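Local coordinates for major capsid protein (Paramecium bursaria Chlorella virus 1, PDB 5TIP) that self-assembles as trimers into the pseudo T=169 icosahedral capsid of this large DNA virus and carries N-linked glycans, at the BGC/FUC/XXR/MAN/GLA/XYP site. Residues are numbered along the deposited sequence; one frame, centred on the assembly and turned at random. Chains: chain A/B, Major capsid protein.

The BGC/FUC/XXR/MAN/GLA/XYP site. Residues chain A 386-388, 393-394, 397-398; chain B 139-141. With BGC (beta-D-glucopyranose), chain E; FUC (alpha-L-fucopyranose), chain F; XXR (alpha-D-rhamnopyranose), chain G; MAN (alpha-D-mannopyranose), chain H; GLA (alpha-D-galactopyranose), chain I; XYP (beta-D-xylopyranose), chain C; XYP (beta-D-xylopyranose), chain D.
The amide nitrogen ND2 of A:Asn398 is gripped twice: by a covalent bond to C1 of BGC, 1.4 Å long, and by a hydrogen bond it gives to the backbone O of A:Ala394. This is an N-glycosylation site of the NCLDV major capsid protein, with beta-glucose as the first sugar. The A:Asn398 ND2 to A:Ala394 O bond measures 2.9 Å and is nearly straight, 167° at H. It lies on a carbonyl lone pair and close to the amide plane of the asparagine, so it should fix the rotation of that amide and the direction in which the glycan leaves. The helix 392-395 supplies this acceptor.

The glucose is also held at two hydroxyls. BGC O2 gives a hydrogen bond to A:Gly397 O, in the carbonyl plane, at 2.9 Å. On the other side of the ring, the backbone N of A:Asp388 donates to the hydroxymethyl oxygen BGC O6 at 3.0 Å. CG2 of A:Ile387 lies 3.7 Å from the ring oxygen BGC O5, and the methyl CB of A:Ala394 approaches BGC O6 over a similar gap.

FUC branches from glucose O3 and carries GLA on its O2. The galactose reaches back to the protein and bridges two subunits. GLA O3 donates to A:Ala393 O at 2.6 Å, from above the carbonyl plane. GLA O4 gives a hydrogen bond to B:Val140 O of the neighbouring chain, also from above the carbonyl plane. CA of B:Gly141 packs against the hydroxymethyl carbon GLA C6 at 3.9 Å.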
ATOM      1  N   SER A 386       8.320  36.365  -2.495  1.00 30.88           N
ATOM      2  CA  SER A 386       9.147  37.281  -3.265  1.00 31.04           C
ATOM      3  C   SER A 386       9.718  36.675  -4.539  1.00 32.04           C
ATOM      4  O   SER A 386      10.337  37.403  -5.322  1.00 33.39           O
ATOM      5  CB  SER A 386      10.304  37.801  -2.398  1.00 34.87           C
ATOM      6  OG  SER A 386      11.097  36.728  -1.920  1.00 35.37           O
ATOM      7  N   ILE A 387       9.528  35.379  -4.774  1.00 31.46           N
ATOM      8  CA  ILE A 387      10.089  34.729  -5.954  1.00 32.54           C
ATOM      9  C   ILE A 387       9.230  35.044  -7.169  1.00 34.96           C
ATOM     10  O   ILE A 387       7.996  35.059  -7.091  1.00 37.20           O
ATOM     11  CB  ILE A 387      10.195  33.210  -5.743  1.00 32.11           C
ATOM     12  CG1 ILE A 387      10.975  32.889  -4.471  1.00 32.86           C
ATOM     13  CG2 ILE A 387      10.853  32.558  -6.949  1.00 33.98           C
ATOM     14  CD1 ILE A 387      11.045  31.407  -4.197  1.00 32.24           C
ATOM     15  N   ASP A 388       9.884  35.308  -8.298  1.00 35.10           N
ATOM     16  CA  ASP A 388       9.163  35.509  -9.548  1.00 34.94           C
ATOM     17  C   ASP A 388       8.588  34.173  -9.986  1.00 31.38           C
ATOM     18  O   ASP A 388       9.336  33.249 -10.306  1.00 34.09           O
ATOM     19  CB  ASP A 388      10.102  36.082 -10.611  1.00 38.82           C
ATOM     20  CG  ASP A 388       9.419  36.314 -11.954  1.00 43.90           C
ATOM     21  OD1 ASP A 388       8.207  36.033 -12.095  1.00 46.08           O
ATOM     22  OD2 ASP A 388      10.106  36.785 -12.884  1.00 45.84           O
ATOM     23  N   ALA A 393      13.945  29.321 -13.461  1.00 35.86           N
ATOM     24  CA  ALA A 393      15.222  29.365 -12.760  1.00 33.47           C
ATOM     25  C   ALA A 393      15.068  29.909 -11.346  1.00 33.97           C
ATOM     26  O   ALA A 393      15.800  29.493 -10.441  1.00 36.39           O
ATOM     27  CB  ALA A 393      16.227  30.204 -13.549  1.00 32.49           C
ATOM     28  N   ALA A 394      14.127  30.830 -11.135  1.00 30.83           N
ATOM     29  CA  ALA A 394      13.899  31.363  -9.799  1.00 28.92           C
ATOM     30  C   ALA A 394      13.082  30.414  -8.931  1.00 29.31           C
ATOM     31  O   ALA A 394      13.315  30.336  -7.720  1.00 30.57           O
ATOM     32  CB  ALA A 394      13.205  32.723  -9.886  1.00 25.68           C
ATOM     33  N   GLY A 397      15.203  27.098  -7.971  1.00 32.34           N
ATOM     34  CA  GLY A 397      16.461  27.314  -7.282  1.00 31.60           C
ATOM     35  C   GLY A 397      16.436  28.460  -6.292  1.00 30.48           C
ATOM     36  O   GLY A 397      17.039  29.508  -6.540  1.00 32.03           O
ATOM     37  N   ASN A 398      15.753  28.279  -5.165  1.00 31.27           N
ATOM     38  CA  ASN A 398      15.656  29.328  -4.159  1.00 36.24           C
ATOM     39  C   ASN A 398      15.795  28.705  -2.775  1.00 38.91           C
ATOM     40  O   ASN A 398      16.094  27.516  -2.628  1.00 37.89           O
ATOM     41  CB  ASN A 398      14.347  30.109  -4.308  1.00 40.52           C
ATOM     42  CG  ASN A 398      14.578  31.591  -4.480  1.00 45.86           C
ATOM     43  OD1 ASN A 398      14.859  32.306  -3.517  1.00 48.88           O
ATOM     44  ND2 ASN A 398      14.460  32.064  -5.714  1.00 48.92           N
TER
ATOM     45  N   LEU B 139      17.275  23.184  -9.164  1.00 25.70           N
ATOM     46  CA  LEU B 139      18.499  23.611  -9.824  1.00 25.21           C
ATOM     47  C   LEU B 139      19.561  23.985  -8.794  1.00 28.84           C
ATOM     48  O   LEU B 139      19.369  23.856  -7.584  1.00 33.44           O
ATOM     49  CB  LEU B 139      18.217  24.780 -10.769  1.00 24.18           C
ATOM     50  CG  LEU B 139      17.151  24.542 -11.839  1.00 29.41           C
ATOM     51  CD1 LEU B 139      16.824  25.839 -12.560  1.00 33.39           C
ATOM     52  CD2 LEU B 139      17.618  23.482 -12.822  1.00 27.37           C
ATOM     53  N   VAL B 140      20.707  24.455  -9.299  1.00 30.75           N
ATOM     54  CA  VAL B 140      21.806  24.859  -8.433  1.00 30.52           C
ATOM     55  C   VAL B 140      21.334  25.933  -7.466  1.00 33.41           C
ATOM     56  O   VAL B 140      20.570  26.836  -7.832  1.00 34.64           O
ATOM     57  CB  VAL B 140      22.995  25.356  -9.273  1.00 30.33           C
ATOM     58  CG1 VAL B 140      24.176  25.710  -8.378  1.00 29.10           C
ATOM     59  CG2 VAL B 140      23.396  24.313 -10.300  1.00 32.47           C
ATOM     60  N   GLY B 141      21.772  25.828  -6.215  1.00 32.93           N
ATOM     61  CA  GLY B 141      21.458  26.818  -5.210  1.00 33.80           C
ATOM     62  C   GLY B 141      20.136  26.628  -4.500  1.00 31.70           C
ATOM     63  O   GLY B 141      19.790  27.452  -3.645  1.00 34.23           O
TER
HETATM   64  C2  BGC E   1      16.249  33.232  -6.813  1.00 29.37           C
HETATM   65  C3  BGC E   1      16.828  34.589  -7.183  1.00 29.72           C
HETATM   66  C4  BGC E   1      15.705  35.516  -7.620  1.00 30.55           C
HETATM   67  C5  BGC E   1      14.626  35.586  -6.548  1.00 31.49           C
HETATM   68  C6  BGC E   1      13.486  36.499  -6.982  1.00 34.03           C
HETATM   69  C1  BGC E   1      15.095  33.362  -5.826  1.00 27.78           C
HETATM   70  O2  BGC E   1      17.277  32.414  -6.244  1.00 32.99           O
HETATM   71  O3  BGC E   1      17.732  34.427  -8.277  1.00 32.39           O
HETATM   72  O4  BGC E   1      16.224  36.826  -7.872  1.00 34.09           O
HETATM   73  O5  BGC E   1      14.109  34.281  -6.293  1.00 30.38           O
HETATM   74  O6  BGC E   1      12.813  35.919  -8.104  1.00 34.38           O
HETATM   75  C1  FUC F   2      19.083  34.303  -7.834  1.00 34.38           C
HETATM   76  C2  FUC F   2      20.032  34.124  -9.011  1.00 36.80           C
HETATM   77  C3  FUC F   2      20.065  35.402  -9.839  1.00 40.40           C
HETATM   78  C4  FUC F   2      20.397  36.583  -8.937  1.00 40.76           C
HETATM   79  C5  FUC F   2      19.429  36.629  -7.762  1.00 39.97           C
HETATM   80  C6  FUC F   2      19.757  37.789  -6.831  1.00 40.41           C
HETATM   81  O2  FUC F   2      19.608  33.020  -9.818  1.00 36.39           O
HETATM   82  O3  FUC F   2      21.042  35.287 -10.880  1.00 45.18           O
HETATM   83  O4  FUC F   2      21.728  36.443  -8.430  1.00 45.03           O
HETATM   84  O5  FUC F   2      19.531  35.402  -7.045  1.00 37.84           O
HETATM   85  O4  XXR G   3      22.881  37.790 -14.183  1.00 62.50           O
HETATM   86  C4  XXR G   3      21.867  36.816 -13.940  1.00 58.99           C
HETATM   87  C5  XXR G   3      20.866  37.344 -12.924  1.00 53.74           C
HETATM   88  C6  XXR G   3      20.136  38.583 -13.386  1.00 51.81           C
HETATM   89  C3  XXR G   3      22.487  35.528 -13.417  1.00 58.75           C
HETATM   90  O3  XXR G   3      23.406  34.999 -14.371  1.00 64.95           O
HETATM   91  C2  XXR G   3      21.392  34.512 -13.126  1.00 54.02           C
HETATM   92  O2  XXR G   3      20.700  34.165 -14.321  1.00 54.52           O
HETATM   93  C1  XXR G   3      20.386  35.113 -12.146  1.00 50.64           C
HETATM   94  O5  XXR G   3      19.859  36.335 -12.677  1.00 52.47           O
HETATM   95  C1  MAN H   4      24.719  34.931 -13.787  1.00 69.39           C
HETATM   96  C2  MAN H   4      25.747  34.830 -14.905  1.00 70.61           C
HETATM   97  C3  MAN H   4      25.512  33.548 -15.695  1.00 73.77           C
HETATM   98  C4  MAN H   4      25.519  32.360 -14.737  1.00 76.39           C
HETATM   99  C5  MAN H   4      24.522  32.595 -13.608  1.00 76.24           C
HETATM  100  C6  MAN H   4      24.546  31.442 -12.614  1.00 78.17           C
HETATM  101  O2  MAN H   4      27.063  34.807 -14.342  1.00 69.12           O
HETATM  102  O3  MAN H   4      26.530  33.392 -16.690  1.00 73.34           O
HETATM  103  O4  MAN H   4      25.166  31.164 -15.441  1.00 77.62           O
HETATM  104  O5  MAN H   4      24.879  33.800 -12.933  1.00 73.52           O
HETATM  105  O6  MAN H   4      23.801  31.799 -11.443  1.00 79.57           O
HETATM  106  C1  GLA I   5      20.661  32.086 -10.108  1.00 33.18           C
HETATM  107  C2  GLA I   5      19.994  30.978 -10.903  1.00 32.84           C
HETATM  108  C3  GLA I   5      18.999  30.266  -9.996  1.00 30.75           C
HETATM  109  C4  GLA I   5      19.754  29.707  -8.804  1.00 32.40           C
HETATM  110  C5  GLA I   5      20.466  30.829  -8.060  1.00 33.42           C
HETATM  111  C6  GLA I   5      21.279  30.301  -6.881  1.00 34.29           C
HETATM  112  O2  GLA I   5      19.323  31.580 -12.013  1.00 35.74           O
HETATM  113  O3  GLA I   5      18.336  29.195 -10.673  1.00 28.85           O
HETATM  114  O4  GLA I   5      20.722  28.771  -9.286  1.00 35.01           O
HETATM  115  O5  GLA I   5      21.322  31.537  -8.961  1.00 36.53           O
HETATM  116  O6  GLA I   5      21.717  31.387  -6.056  1.00 36.67           O
HETATM  117  C1  XYP C   6      22.663  37.472  -8.730  1.00 48.78           C
HETATM  118  C2  XYP C   6      23.906  37.179  -7.899  1.00 49.18           C
HETATM  119  C3  XYP C   6      25.073  38.032  -8.378  1.00 51.83           C
HETATM  120  C4  XYP C   6      25.253  37.885  -9.885  1.00 53.35           C
HETATM  121  C5  XYP C   6      23.928  38.103 -10.608  1.00 52.88           C
HETATM  122  O2  XYP C   6      23.641  37.458  -6.520  1.00 47.65           O
HETATM  123  O3  XYP C   6      26.272  37.623  -7.710  1.00 52.73           O
HETATM  124  O4  XYP C   6      26.218  38.835 -10.350  1.00 56.17           O
HETATM  125  O5  XYP C   6      22.960  37.188 -10.094  1.00 51.56           O
HETATM  126  C1  XYP D   7      16.055  37.350  -9.194  1.00 36.16           C
HETATM  127  C2  XYP D   7      16.274  38.847  -9.017  1.00 36.96           C
HETATM  128  C3  XYP D   7      16.227  39.550 -10.367  1.00 37.32           C
HETATM  129  C4  XYP D   7      17.170  38.870 -11.351  1.00 38.47           C
HETATM  130  C5  XYP D   7      16.929  37.365 -11.375  1.00 40.04           C
HETATM  131  O2  XYP D   7      15.262  39.386  -8.159  1.00 36.93           O
HETATM  132  O3  XYP D   7      16.606  40.921 -10.208  1.00 37.97           O
HETATM  133  O4  XYP D   7      16.973  39.412 -12.662  1.00 40.33           O
HETATM  134  O5  XYP D   7      17.074  36.847 -10.054  1.00 37.28           O